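Local coordinates for protein xyloglucan-specific endo-beta-1,4-glucanase BoGH9A (Bacteroides ovatus, PDB 6DHT) that hydrolyses internal beta-1,4-glucosidic linkages in the xyloglucan backbone, releasing xyloglucan oligosaccharides, at residues Ile32-Ser37 against Arg72-Phe77; Val40-Ile45 against Val56-Tyr61; Asp171-Ile176 against Ile328-Tyr333; Thr242-Gly247 against Cys254-Tyr259. One frame throughout, in Å; residues are numbered along the deposited sequence.

Interaction 1: residues Ile32-Ser37 against Arg72-Phe77; sequences IAVVDS and RTTLDF
Ala33 and Leu75 form an antiparallel hydrogen-bonded pair between strands 32-35 and 72-76 of the N-terminal immunoglobulin-like domain. Ala33 N donates to Leu75 O at 3.0 Å, and Leu75 N returns a bond to Ala33 O at 2.8 Å. Val35 and Thr73 are satisfied in the same reciprocal way, with Val35 N 2.9 Å from Thr73 O. Ile32 faces Asp76 and Val34 faces Thr74 in the non-hydrogen-bonded pairs. Three of these residues have backbone bonds outside the pair: Val34 bonds to Arg19, Thr74 bonds to Tyr61, and Ile32 O accepts from Arg477 of the catalytic region. Ala33, Val35, Thr73 and Leu75 share one face. There Leu75 CD1 packs on Val35 CG2 at 3.8 Å, and Leu88 of strand 84-90 covers Ala33 and Leu75. On the other face the methyl groups Ile32 CG2 and Thr74 CG2 meet.

An ion pair closes the end of the strand pair. Asp36 and Arg72 lie side by side. The Arg72 chain bends at chi2 (64°), setting CD beside Asp36 O, to which Arg72 NE bonds weakly. Asp36 OD2 has a salt bridge to Lys70. Asp36 OD1 takes two bonds from the one guanidinium. Arg72 NH1 meets this oxygen on its syn side at 3.0 Å. Arg72 NE reaches it at 2.9 Å from above the carboxylate plane, 53° out of it.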
# COMPACT_ATOMS: atom_id res chain seq x y z
N ILE A 32 -12.50 12.52 17.05
CA ILE A 32 -13.13 13.62 16.36
C ILE A 32 -14.05 13.13 15.26
O ILE A 32 -13.71 12.24 14.47
CB ILE A 32 -12.08 14.62 15.83
CG1 ILE A 32 -11.48 15.38 17.03
CG2 ILE A 32 -12.70 15.59 14.78
CD1 ILE A 32 -10.47 16.40 16.70
N ALA A 33 -15.25 13.71 15.22
CA ALA A 33 -16.19 13.51 14.14
C ALA A 33 -16.43 14.87 13.51
O ALA A 33 -16.18 15.88 14.15
CB ALA A 33 -17.49 12.91 14.67
N VAL A 34 -16.84 14.88 12.25
CA VAL A 34 -17.11 16.12 11.55
C VAL A 34 -18.48 16.05 10.90
O VAL A 34 -18.78 15.11 10.16
CB VAL A 34 -16.06 16.39 10.47
CG1 VAL A 34 -16.45 17.61 9.64
CG2 VAL A 34 -14.71 16.61 11.12
N VAL A 35 -19.32 17.05 11.18
CA VAL A 35 -20.60 17.13 10.50
C VAL A 35 -20.34 17.80 9.15
O VAL A 35 -19.76 18.88 9.10
CB VAL A 35 -21.59 17.94 11.33
CG1 VAL A 35 -22.93 17.94 10.64
CG2 VAL A 35 -21.75 17.39 12.72
N ASP A 36 -20.76 17.15 8.07
CA ASP A 36 -20.38 17.56 6.73
C ASP A 36 -21.04 18.86 6.27
O ASP A 36 -20.51 19.53 5.37
CB ASP A 36 -20.72 16.45 5.73
CG ASP A 36 -20.23 16.74 4.32
OD1 ASP A 36 -19.03 17.04 4.13
OD2 ASP A 36 -21.04 16.65 3.37
N SER A 37 -22.18 19.20 6.86
CA SER A 37 -22.91 20.41 6.49
C SER A 37 -24.06 20.60 7.44
O SER A 37 -24.55 19.64 8.02
CB SER A 37 -23.43 20.35 5.05
OG SER A 37 -24.37 19.31 4.88
N ARG A 72 -18.39 22.70 7.71
CA ARG A 72 -17.99 21.48 8.40
C ARG A 72 -17.74 21.78 9.87
O ARG A 72 -16.94 22.65 10.19
CB ARG A 72 -16.73 20.93 7.73
CG ARG A 72 -16.99 20.04 6.55
CD ARG A 72 -17.67 20.71 5.35
NE ARG A 72 -17.83 19.73 4.28
CZ ARG A 72 -17.09 19.66 3.18
NH1 ARG A 72 -17.27 18.66 2.32
NH2 ARG A 72 -16.17 20.57 2.90
N THR A 73 -18.41 21.06 10.77
CA THR A 73 -18.31 21.33 12.20
C THR A 73 -17.57 20.19 12.90
O THR A 73 -17.94 19.03 12.79
CB THR A 73 -19.72 21.49 12.84
OG1 THR A 73 -20.45 22.47 12.09
CG2 THR A 73 -19.63 21.91 14.30
N THR A 74 -16.54 20.56 13.66
CA THR A 74 -15.73 19.59 14.38
C THR A 74 -16.31 19.27 15.74
O THR A 74 -16.64 20.18 16.52
CB THR A 74 -14.31 20.13 14.49
OG1 THR A 74 -13.75 20.20 13.18
CG2 THR A 74 -13.43 19.25 15.40
N LEU A 75 -16.44 17.98 16.02
CA LEU A 75 -16.92 17.47 17.29
C LEU A 75 -15.79 16.70 17.96
O LEU A 75 -15.45 15.61 17.50
CB LEU A 75 -18.09 16.53 17.04
CG LEU A 75 -19.13 17.01 16.02
CD1 LEU A 75 -20.24 15.99 15.90
CD2 LEU A 75 -19.72 18.41 16.39
N ASP A 76 -15.23 17.25 19.03
CA ASP A 76 -14.06 16.65 19.70
C ASP A 76 -14.46 16.08 21.06
O ASP A 76 -14.71 16.83 22.02
CB ASP A 76 -12.98 17.72 19.87
CG ASP A 76 -11.65 17.14 20.38
OD1 ASP A 76 -11.62 16.00 20.93
OD2 ASP A 76 -10.64 17.85 20.29
N PHE A 77 -14.51 14.75 21.15
CA PHE A 77 -14.84 14.02 22.37
C PHE A 77 -13.66 13.13 22.81
O PHE A 77 -13.84 12.06 23.42
CB PHE A 77 -16.12 13.21 22.18
CG PHE A 77 -16.19 12.45 20.90
CD1 PHE A 77 -16.56 13.08 19.73
CD2 PHE A 77 -15.90 11.09 20.86
CE1 PHE A 77 -16.61 12.37 18.52
CE2 PHE A 77 -15.96 10.38 19.65
CZ PHE A 77 -16.31 11.02 18.48

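Interaction 2: residues Val40-Ile45 against Val56-Tyr61; sequences VEEFVI and VGKSLY
The first torsions set the CG atoms from which the Phe43 ring and the Leu60 methyl groups meet. Phe43 CG lies between its backbone N and carbonyl carbon (chi1 75°), and the ring rests against Gly57. Leu60 CG is anti to the carbonyl carbon (chi1 -51°), and its two methyl groups reach different partners. Leu60 CD2 comes in the plane of the Phe43 ring, at its edge, 3.8 Å from Phe43 CE1. Leu60 CD1 touches Val40 CG1 at 3.6 Å. Gly57 N sits 4.2 Å above the Phe43 ring plane, over the centre. Gly57 CA is 3.7 Å from Phe43 CE1, and the ring occupies the place where a CB on Gly57 would lie.

The two segments belong to the beta hairpin of strands 42-47 and 53-58, in the immunoglobulin-like domain. Phe43 and Gly57 are its hydrogen-bonded pair here. Phe43 N donates to Gly57 O at 3.0 Å. Gly57 N returns a nearly straight bond to Phe43 O at 2.9 Å, with an N-H...O angle of 171°. Phe43 and Leu60 also pack on Leu75 of strand 72-76, in the other sheet. An alanine in place of Phe43 would probably open a gap beside Leu60 CD2 and leave Gly57 and Leu75 without the ring that covers them.

The other face of the hairpin carries Val44 and Val56, side by side. Glu42 and Lys58 also run side by side there. Glu42 OE1 stays 4.2 Å from Lys58 NZ, beyond a salt bridge. A water donates to Glu41 O and accepts from Leu60 N.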
# COMPACT_ATOMS: atom_id res chain seq x y z
N VAL A 40 -24.83 23.48 13.47
CA VAL A 40 -24.70 22.67 14.68
C VAL A 40 -24.11 23.55 15.78
O VAL A 40 -23.20 24.34 15.53
CB VAL A 40 -23.76 21.45 14.43
CG1 VAL A 40 -23.41 20.74 15.72
CG2 VAL A 40 -24.43 20.48 13.47
N GLU A 41 -24.63 23.42 17.00
CA GLU A 41 -24.14 24.21 18.11
C GLU A 41 -23.68 23.36 19.28
O GLU A 41 -22.93 23.83 20.14
CB GLU A 41 -25.23 25.18 18.57
CG GLU A 41 -25.57 26.22 17.51
CD GLU A 41 -26.67 27.17 17.93
OE1 GLU A 41 -27.17 27.06 19.07
OE2 GLU A 41 -27.03 28.05 17.11
N GLU A 42 -24.10 22.10 19.30
CA GLU A 42 -23.90 21.24 20.45
C GLU A 42 -23.94 19.76 20.06
O GLU A 42 -24.69 19.38 19.18
CB GLU A 42 -25.01 21.55 21.44
CG GLU A 42 -25.00 20.77 22.71
CD GLU A 42 -26.14 21.20 23.62
OE1 GLU A 42 -26.27 22.42 23.84
OE2 GLU A 42 -26.90 20.33 24.09
N PHE A 43 -23.15 18.93 20.73
CA PHE A 43 -23.30 17.48 20.61
C PHE A 43 -23.15 16.81 21.96
O PHE A 43 -22.60 17.39 22.90
CB PHE A 43 -22.31 16.88 19.60
CG PHE A 43 -20.89 16.79 20.10
CD1 PHE A 43 -20.03 17.87 20.01
CD2 PHE A 43 -20.42 15.61 20.65
CE1 PHE A 43 -18.72 17.78 20.48
CE2 PHE A 43 -19.11 15.50 21.10
CZ PHE A 43 -18.27 16.59 21.01
N VAL A 44 -23.65 15.58 22.04
CA VAL A 44 -23.63 14.80 23.28
C VAL A 44 -23.20 13.36 22.98
O VAL A 44 -23.59 12.78 21.98
CB VAL A 44 -25.02 14.80 23.98
CG1 VAL A 44 -24.97 14.05 25.28
CG2 VAL A 44 -25.48 16.22 24.21
N ILE A 45 -22.38 12.81 23.87
CA ILE A 45 -22.06 11.39 23.82
C ILE A 45 -22.79 10.68 24.95
O ILE A 45 -22.71 11.10 26.11
CB ILE A 45 -20.53 11.17 23.98
CG1 ILE A 45 -19.75 12.02 22.96
CG2 ILE A 45 -20.19 9.68 23.91
CD1 ILE A 45 -20.02 11.71 21.52
N VAL A 56 -20.49 16.28 26.89
CA VAL A 56 -21.22 17.29 26.16
C VAL A 56 -20.22 18.29 25.60
O VAL A 56 -19.37 18.79 26.32
CB VAL A 56 -22.24 18.06 27.07
CG1 VAL A 56 -22.94 19.14 26.28
CG2 VAL A 56 -23.25 17.08 27.66
N GLY A 57 -20.34 18.57 24.31
CA GLY A 57 -19.49 19.52 23.63
C GLY A 57 -20.23 20.72 23.07
O GLY A 57 -21.25 20.57 22.40
N LYS A 58 -19.68 21.90 23.32
CA LYS A 58 -20.25 23.15 22.82
C LYS A 58 -19.13 24.04 22.26
O LYS A 58 -17.97 23.65 22.26
CB LYS A 58 -20.97 23.87 23.97
CG LYS A 58 -22.02 23.02 24.67
CD LYS A 58 -22.70 23.78 25.81
CE LYS A 58 -23.96 23.07 26.28
NZ LYS A 58 -24.60 23.76 27.45
N SER A 59 -19.49 25.23 21.78
CA SER A 59 -18.51 26.19 21.24
C SER A 59 -17.66 25.53 20.17
O SER A 59 -16.43 25.51 20.24
CB SER A 59 -17.60 26.74 22.33
OG SER A 59 -18.37 27.43 23.29
N LEU A 60 -18.36 25.00 19.17
CA LEU A 60 -17.73 24.14 18.19
C LEU A 60 -17.06 24.92 17.07
O LEU A 60 -17.57 25.92 16.58
CB LEU A 60 -18.76 23.19 17.60
CG LEU A 60 -19.59 22.41 18.62
CD1 LEU A 60 -20.69 21.70 17.88
CD2 LEU A 60 -18.74 21.44 19.43
N TYR A 61 -15.89 24.42 16.66
CA TYR A 61 -15.15 24.97 15.54
C TYR A 61 -15.77 24.58 14.23
O TYR A 61 -16.22 23.44 14.06
CB TYR A 61 -13.70 24.45 15.58
CG TYR A 61 -12.86 24.89 14.40
CD1 TYR A 61 -12.30 26.16 14.37
CD2 TYR A 61 -12.60 24.04 13.33
CE1 TYR A 61 -11.53 26.58 13.30
CE2 TYR A 61 -11.83 24.45 12.26
CZ TYR A 61 -11.29 25.72 12.25
OH TYR A 61 -10.52 26.15 11.20
O HOH W 1 -21.16 25.66 18.95

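Interaction 3: residues Asp171-Ile176 against Ile328-Tyr333; sequences DYNKYI and IATGEY. With EDO (1,2-ethanediol), chain E; IMD (imidazole), chain B.
Tyr175 touches both Gly331 and Tyr333, and its hydroxyl links the 328-333 loop to Asp171, the predicted nucleophile. The hydrogen bonds centre on that hydroxyl. Tyr175 OH accepts from Gly331 N at 3.1 Å and donates to Asp171 OD2 at 2.7 Å. It meets this oxygen on the syn side, 29° out of the carboxylate plane. Asn173 ND2 donates to the anti lone pair of Asp171 OD2 at 2.9 Å.

The aromatic contact is edge-to-face. Tyr175 CG is anti to the carbonyl carbon (chi1 -53°), which places it 3.5 Å from Tyr333 CE2. The edge of Tyr333 points at the face of Tyr175, with the ring planes 67° apart. Tyr333 CE2 stands 3.4 Å above the Tyr175 plane, toward its rim. The Thr330 CG2 methyl also lies in van der Waals contact with Asn173 ND2.

Small molecules, probably from the crystallisation liquor, bind here. Imidazole N3 donates to Tyr333 OH at 2.8 Å and the ring also bonds to Glu548, the predicted proton donor. Tyr333 OH also bonds to Asp168. Ethanediol O2 accepts from Tyr333 N, and C1 lies over a face of the Tyr333 ring.

Two side-chain donors on Asp171 OD2 probably fix the rotation of the carboxylate in the predicted active site.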
# COMPACT_ATOMS: atom_id res chain seq x y z
N ASP A 171 -6.87 -5.74 -12.95
CA ASP A 171 -6.47 -6.60 -14.08
C ASP A 171 -5.70 -7.82 -13.60
O ASP A 171 -5.36 -7.94 -12.40
CB ASP A 171 -5.64 -5.82 -15.10
CG ASP A 171 -4.29 -5.40 -14.58
OD1 ASP A 171 -4.29 -4.66 -13.56
OD2 ASP A 171 -3.28 -5.77 -15.23
N TYR A 172 -5.35 -8.72 -14.53
CA TYR A 172 -4.80 -10.03 -14.19
C TYR A 172 -3.33 -10.20 -14.58
O TYR A 172 -2.82 -11.31 -14.58
CB TYR A 172 -5.64 -11.11 -14.89
CG TYR A 172 -7.07 -11.29 -14.41
CD1 TYR A 172 -7.39 -11.37 -13.05
CD2 TYR A 172 -8.11 -11.43 -15.33
CE1 TYR A 172 -8.69 -11.58 -12.63
CE2 TYR A 172 -9.39 -11.64 -14.92
CZ TYR A 172 -9.72 -11.70 -13.57
OH TYR A 172 -10.99 -11.91 -13.11
N ASN A 173 -2.64 -9.11 -14.87
CA ASN A 173 -1.24 -9.14 -15.23
C ASN A 173 -0.32 -8.97 -14.02
O ASN A 173 -0.81 -8.60 -12.95
CB ASN A 173 -1.01 -8.08 -16.30
CG ASN A 173 -1.95 -8.29 -17.48
OD1 ASN A 173 -1.81 -9.28 -18.19
ND2 ASN A 173 -2.94 -7.42 -17.62
N LYS A 174 0.95 -9.29 -14.16
CA LYS A 174 1.89 -9.31 -13.02
C LYS A 174 3.07 -8.45 -13.39
O LYS A 174 3.70 -8.68 -14.42
CB LYS A 174 2.33 -10.74 -12.73
CG LYS A 174 1.15 -11.69 -12.54
CD LYS A 174 1.53 -13.07 -12.08
CE LYS A 174 2.50 -13.74 -13.03
NZ LYS A 174 2.61 -15.19 -12.77
N TYR A 175 3.41 -7.47 -12.57
CA TYR A 175 4.38 -6.44 -12.93
C TYR A 175 5.50 -6.37 -11.89
O TYR A 175 5.23 -6.24 -10.69
CB TYR A 175 3.70 -5.08 -12.96
CG TYR A 175 2.45 -4.97 -13.84
CD1 TYR A 175 1.23 -5.47 -13.40
CD2 TYR A 175 2.47 -4.31 -15.08
CE1 TYR A 175 0.06 -5.34 -14.16
CE2 TYR A 175 1.32 -4.20 -15.85
CZ TYR A 175 0.12 -4.71 -15.39
OH TYR A 175 -1.05 -4.57 -16.15
N ILE A 176 6.75 -6.43 -12.33
CA ILE A 176 7.88 -6.45 -11.41
C ILE A 176 8.06 -5.13 -10.65
O ILE A 176 8.33 -5.12 -9.44
CB ILE A 176 9.18 -6.81 -12.18
CG1 ILE A 176 9.21 -8.30 -12.57
CG2 ILE A 176 10.40 -6.51 -11.31
CD1 ILE A 176 9.30 -9.28 -11.41
N ILE A 328 1.55 -4.51 -26.99
CA ILE A 328 1.19 -4.69 -25.59
C ILE A 328 0.47 -3.43 -25.11
O ILE A 328 0.98 -2.34 -25.31
CB ILE A 328 2.45 -4.89 -24.74
CG1 ILE A 328 3.30 -6.04 -25.29
CG2 ILE A 328 2.08 -5.11 -23.27
CD1 ILE A 328 2.65 -7.40 -25.25
N ALA A 329 -0.70 -3.57 -24.49
CA ALA A 329 -1.50 -2.40 -24.11
C ALA A 329 -1.95 -2.38 -22.65
O ALA A 329 -2.85 -1.64 -22.27
CB ALA A 329 -2.73 -2.30 -25.01
N THR A 330 -1.29 -3.21 -21.84
CA THR A 330 -1.61 -3.31 -20.41
C THR A 330 -0.74 -2.31 -19.65
O THR A 330 -0.07 -1.50 -20.25
CB THR A 330 -1.36 -4.71 -19.93
OG1 THR A 330 -0.00 -5.04 -20.18
CG2 THR A 330 -2.26 -5.70 -20.67
N GLY A 331 -0.72 -2.36 -18.31
CA GLY A 331 -0.13 -1.28 -17.53
C GLY A 331 1.33 -1.00 -17.86
O GLY A 331 2.14 -1.91 -17.92
N GLU A 332 1.67 0.27 -18.07
CA GLU A 332 3.01 0.60 -18.51
C GLU A 332 4.03 0.57 -17.38
O GLU A 332 5.09 -0.03 -17.53
CB GLU A 332 3.08 1.96 -19.19
CG GLU A 332 4.44 2.21 -19.81
CD GLU A 332 4.52 3.51 -20.58
OE1 GLU A 332 3.89 4.50 -20.14
OE2 GLU A 332 5.21 3.53 -21.64
N TYR A 333 3.71 1.22 -16.26
CA TYR A 333 4.69 1.43 -15.17
C TYR A 333 5.99 1.94 -15.76
O TYR A 333 7.05 1.32 -15.58
CB TYR A 333 4.94 0.17 -14.33
CG TYR A 333 3.72 -0.21 -13.49
CD1 TYR A 333 3.38 0.53 -12.36
CD2 TYR A 333 2.92 -1.27 -13.83
CE1 TYR A 333 2.26 0.21 -11.59
CE2 TYR A 333 1.78 -1.59 -13.08
CZ TYR A 333 1.48 -0.84 -11.94
OH TYR A 333 0.38 -1.12 -11.18
C1 EDO E . -0.10 1.55 -14.05
O1 EDO E . -1.18 1.49 -14.98
C2 EDO E . 0.70 2.83 -14.28
O2 EDO E . 1.38 2.77 -15.54
N1 IMD B . -4.11 -0.05 -10.70
C2 IMD B . -2.92 -0.53 -11.10
N3 IMD B . -1.95 0.18 -10.47
C4 IMD B . -2.54 1.12 -9.70
C5 IMD B . -3.91 0.98 -9.85

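Interaction 4: residues Thr242-Gly247 against Cys254-Tyr259; sequences TPFFEG and CKQQRY
Gln256 reaches across to Phe244 and Glu246 with an extended chain (chi2 -171°), and its amide uses both ends. Gln256 OE1 accepts from Phe244 N at 3.1 Å, in the amide plane and on a lone pair. Gln256 NE2 donates to Phe244 O at 2.9 Å and to Glu246 OE1 at 3.1 Å. Glu246 bends at chi2 (-79°), and the two side chains meet tip to tip. Gln256 NE2 approaches Glu246 OE1 almost straight above the carboxylate plane, 88° out of it. A water joins Glu246 OE1 to Lys255 N, and Gln256 N bonds weakly to Glu246 OE2.

Thr242 OG1 stands between its backbone N and carbonyl carbon and donates to Phe244 O at 2.7 Å. Thr242 OG1 and Gln256 NE2 reach that carbonyl from opposite faces of its plane. Thr242 CG2 packs on Gln256 CB at 3.5 Å. Pro243 and Tyr259 cross at about a right angle, with Pro243 CG 3.7 Å from Tyr259 CE1. An alanine in place of Gln256 would probably leave Phe244 N without its acceptor and Glu246 less firmly held without its amide donor.

Both segments belong to the loop joining antiparallel strands 239-241 and 259-260. In family 9 enzymes, loops at one end of an (alpha/alpha)6 barrel shape the substrate cleft. This loop fits that role: the nearest side-chain atoms of Phe245 and Asp171, the predicted nucleophile, are about 4 Å apart.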
# COMPACT_ATOMS: atom_id res chain seq x y z
N THR A 242 -0.82 -10.30 -20.86
CA THR A 242 -1.49 -10.57 -22.14
C THR A 242 -1.29 -9.33 -22.99
O THR A 242 -0.92 -8.28 -22.50
CB THR A 242 -2.97 -10.82 -21.90
OG1 THR A 242 -3.50 -9.78 -21.08
CG2 THR A 242 -3.20 -12.15 -21.23
N PRO A 243 -1.54 -9.44 -24.31
CA PRO A 243 -1.38 -8.22 -25.11
C PRO A 243 -2.41 -7.13 -24.79
O PRO A 243 -2.09 -5.94 -24.81
CB PRO A 243 -1.58 -8.74 -26.55
CG PRO A 243 -1.12 -10.14 -26.48
CD PRO A 243 -1.60 -10.65 -25.14
N PHE A 244 -3.65 -7.54 -24.54
CA PHE A 244 -4.72 -6.63 -24.15
C PHE A 244 -5.25 -7.00 -22.76
O PHE A 244 -5.22 -8.15 -22.36
CB PHE A 244 -5.91 -6.71 -25.13
CG PHE A 244 -5.63 -6.19 -26.51
CD1 PHE A 244 -5.64 -4.82 -26.77
CD2 PHE A 244 -5.38 -7.06 -27.55
CE1 PHE A 244 -5.38 -4.34 -28.04
CE2 PHE A 244 -5.13 -6.59 -28.83
CZ PHE A 244 -5.12 -5.22 -29.07
N PHE A 245 -5.82 -6.02 -22.09
CA PHE A 245 -6.60 -6.32 -20.90
C PHE A 245 -7.75 -7.23 -21.28
O PHE A 245 -8.38 -7.01 -22.32
CB PHE A 245 -7.16 -5.04 -20.27
CG PHE A 245 -6.14 -4.17 -19.63
CD1 PHE A 245 -5.34 -4.66 -18.59
CD2 PHE A 245 -6.03 -2.84 -19.99
CE1 PHE A 245 -4.40 -3.83 -17.98
CE2 PHE A 245 -5.12 -2.01 -19.38
CZ PHE A 245 -4.30 -2.51 -18.34
N GLU A 246 -8.00 -8.24 -20.47
CA GLU A 246 -9.17 -9.09 -20.58
C GLU A 246 -10.45 -8.35 -20.24
O GLU A 246 -10.45 -7.28 -19.62
CB GLU A 246 -9.02 -10.29 -19.63
CG GLU A 246 -7.80 -11.14 -19.87
CD GLU A 246 -7.90 -12.12 -21.05
OE1 GLU A 246 -8.74 -11.90 -21.96
OE2 GLU A 246 -7.14 -13.11 -21.06
N GLY A 247 -11.58 -8.91 -20.66
CA GLY A 247 -12.85 -8.40 -20.21
C GLY A 247 -13.06 -8.75 -18.75
O GLY A 247 -12.15 -9.31 -18.09
N CYS A 254 -10.19 -16.86 -18.95
CA CYS A 254 -9.24 -16.05 -19.69
C CYS A 254 -8.50 -16.92 -20.70
O CYS A 254 -8.07 -18.03 -20.38
CB CYS A 254 -8.24 -15.39 -18.74
SG CYS A 254 -8.96 -14.08 -17.76
N LYS A 255 -8.34 -16.42 -21.92
CA LYS A 255 -7.79 -17.25 -22.99
C LYS A 255 -6.64 -16.61 -23.75
O LYS A 255 -5.99 -17.29 -24.54
CB LYS A 255 -8.92 -17.65 -23.94
CG LYS A 255 -9.92 -18.57 -23.27
CD LYS A 255 -11.15 -18.87 -24.11
CE LYS A 255 -12.23 -19.53 -23.25
NZ LYS A 255 -11.67 -20.52 -22.27
N GLN A 256 -6.37 -15.33 -23.53
CA GLN A 256 -5.24 -14.69 -24.21
C GLN A 256 -3.90 -15.31 -23.85
O GLN A 256 -3.71 -15.82 -22.74
CB GLN A 256 -5.19 -13.20 -23.91
CG GLN A 256 -6.18 -12.35 -24.65
CD GLN A 256 -5.90 -10.88 -24.45
OE1 GLN A 256 -4.94 -10.33 -24.99
NE2 GLN A 256 -6.71 -10.24 -23.61
N GLN A 257 -2.96 -15.25 -24.78
CA GLN A 257 -1.62 -15.77 -24.55
C GLN A 257 -0.87 -14.85 -23.59
O GLN A 257 -1.03 -13.63 -23.65
CB GLN A 257 -0.87 -15.91 -25.89
CG GLN A 257 0.60 -16.30 -25.80
CD GLN A 257 0.81 -17.68 -25.20
OE1 GLN A 257 1.44 -17.82 -24.14
NE2 GLN A 257 0.31 -18.71 -25.88
N ARG A 258 -0.05 -15.45 -22.73
CA ARG A 258 0.76 -14.72 -21.74
C ARG A 258 2.20 -14.57 -22.21
O ARG A 258 2.80 -15.53 -22.70
CB ARG A 258 0.71 -15.45 -20.38
CG ARG A 258 -0.69 -15.58 -19.79
CD ARG A 258 -1.13 -14.32 -19.08
NE ARG A 258 -0.85 -14.37 -17.65
CZ ARG A 258 -1.36 -13.51 -16.76
NH1 ARG A 258 -2.13 -12.51 -17.14
NH2 ARG A 258 -1.05 -13.65 -15.48
N TYR A 259 2.74 -13.37 -22.05
CA TYR A 259 4.10 -13.04 -22.48
C TYR A 259 4.91 -12.41 -21.36
O TYR A 259 4.34 -11.76 -20.50
CB TYR A 259 4.09 -12.01 -23.61
CG TYR A 259 3.44 -12.46 -24.90
CD1 TYR A 259 2.08 -12.33 -25.09
CD2 TYR A 259 4.20 -12.99 -25.93
CE1 TYR A 259 1.48 -12.74 -26.27
CE2 TYR A 259 3.61 -13.39 -27.13
CZ TYR A 259 2.24 -13.26 -27.28
OH TYR A 259 1.63 -13.66 -28.45
O HOH W 2 -9.64 -14.11 -23.12

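In the fold
Interactions 1 and 2 lie in the immunoglobulin-like domain, and interactions 3 and 4 in the catalytic domain, on the opposite side of the chain's centre. Interaction 1 is buried and interaction 2 is at the surface, nested inside the loop that interaction 1 closes. Each pairs strands within its own sheet, and the two sheets meet where Leu75 CA packs on Phe43 CE1. Both rest on regular backbone pairing. Interactions 3 and 4 depend more on side-chain hydrogen bonds between loops. Interaction 3 is buried at the predicted active site; interaction 4 is at the surface, nested within its loop. Their centres are about 10 Å apart, and Tyr172 O probably bonds to Arg258 NH1.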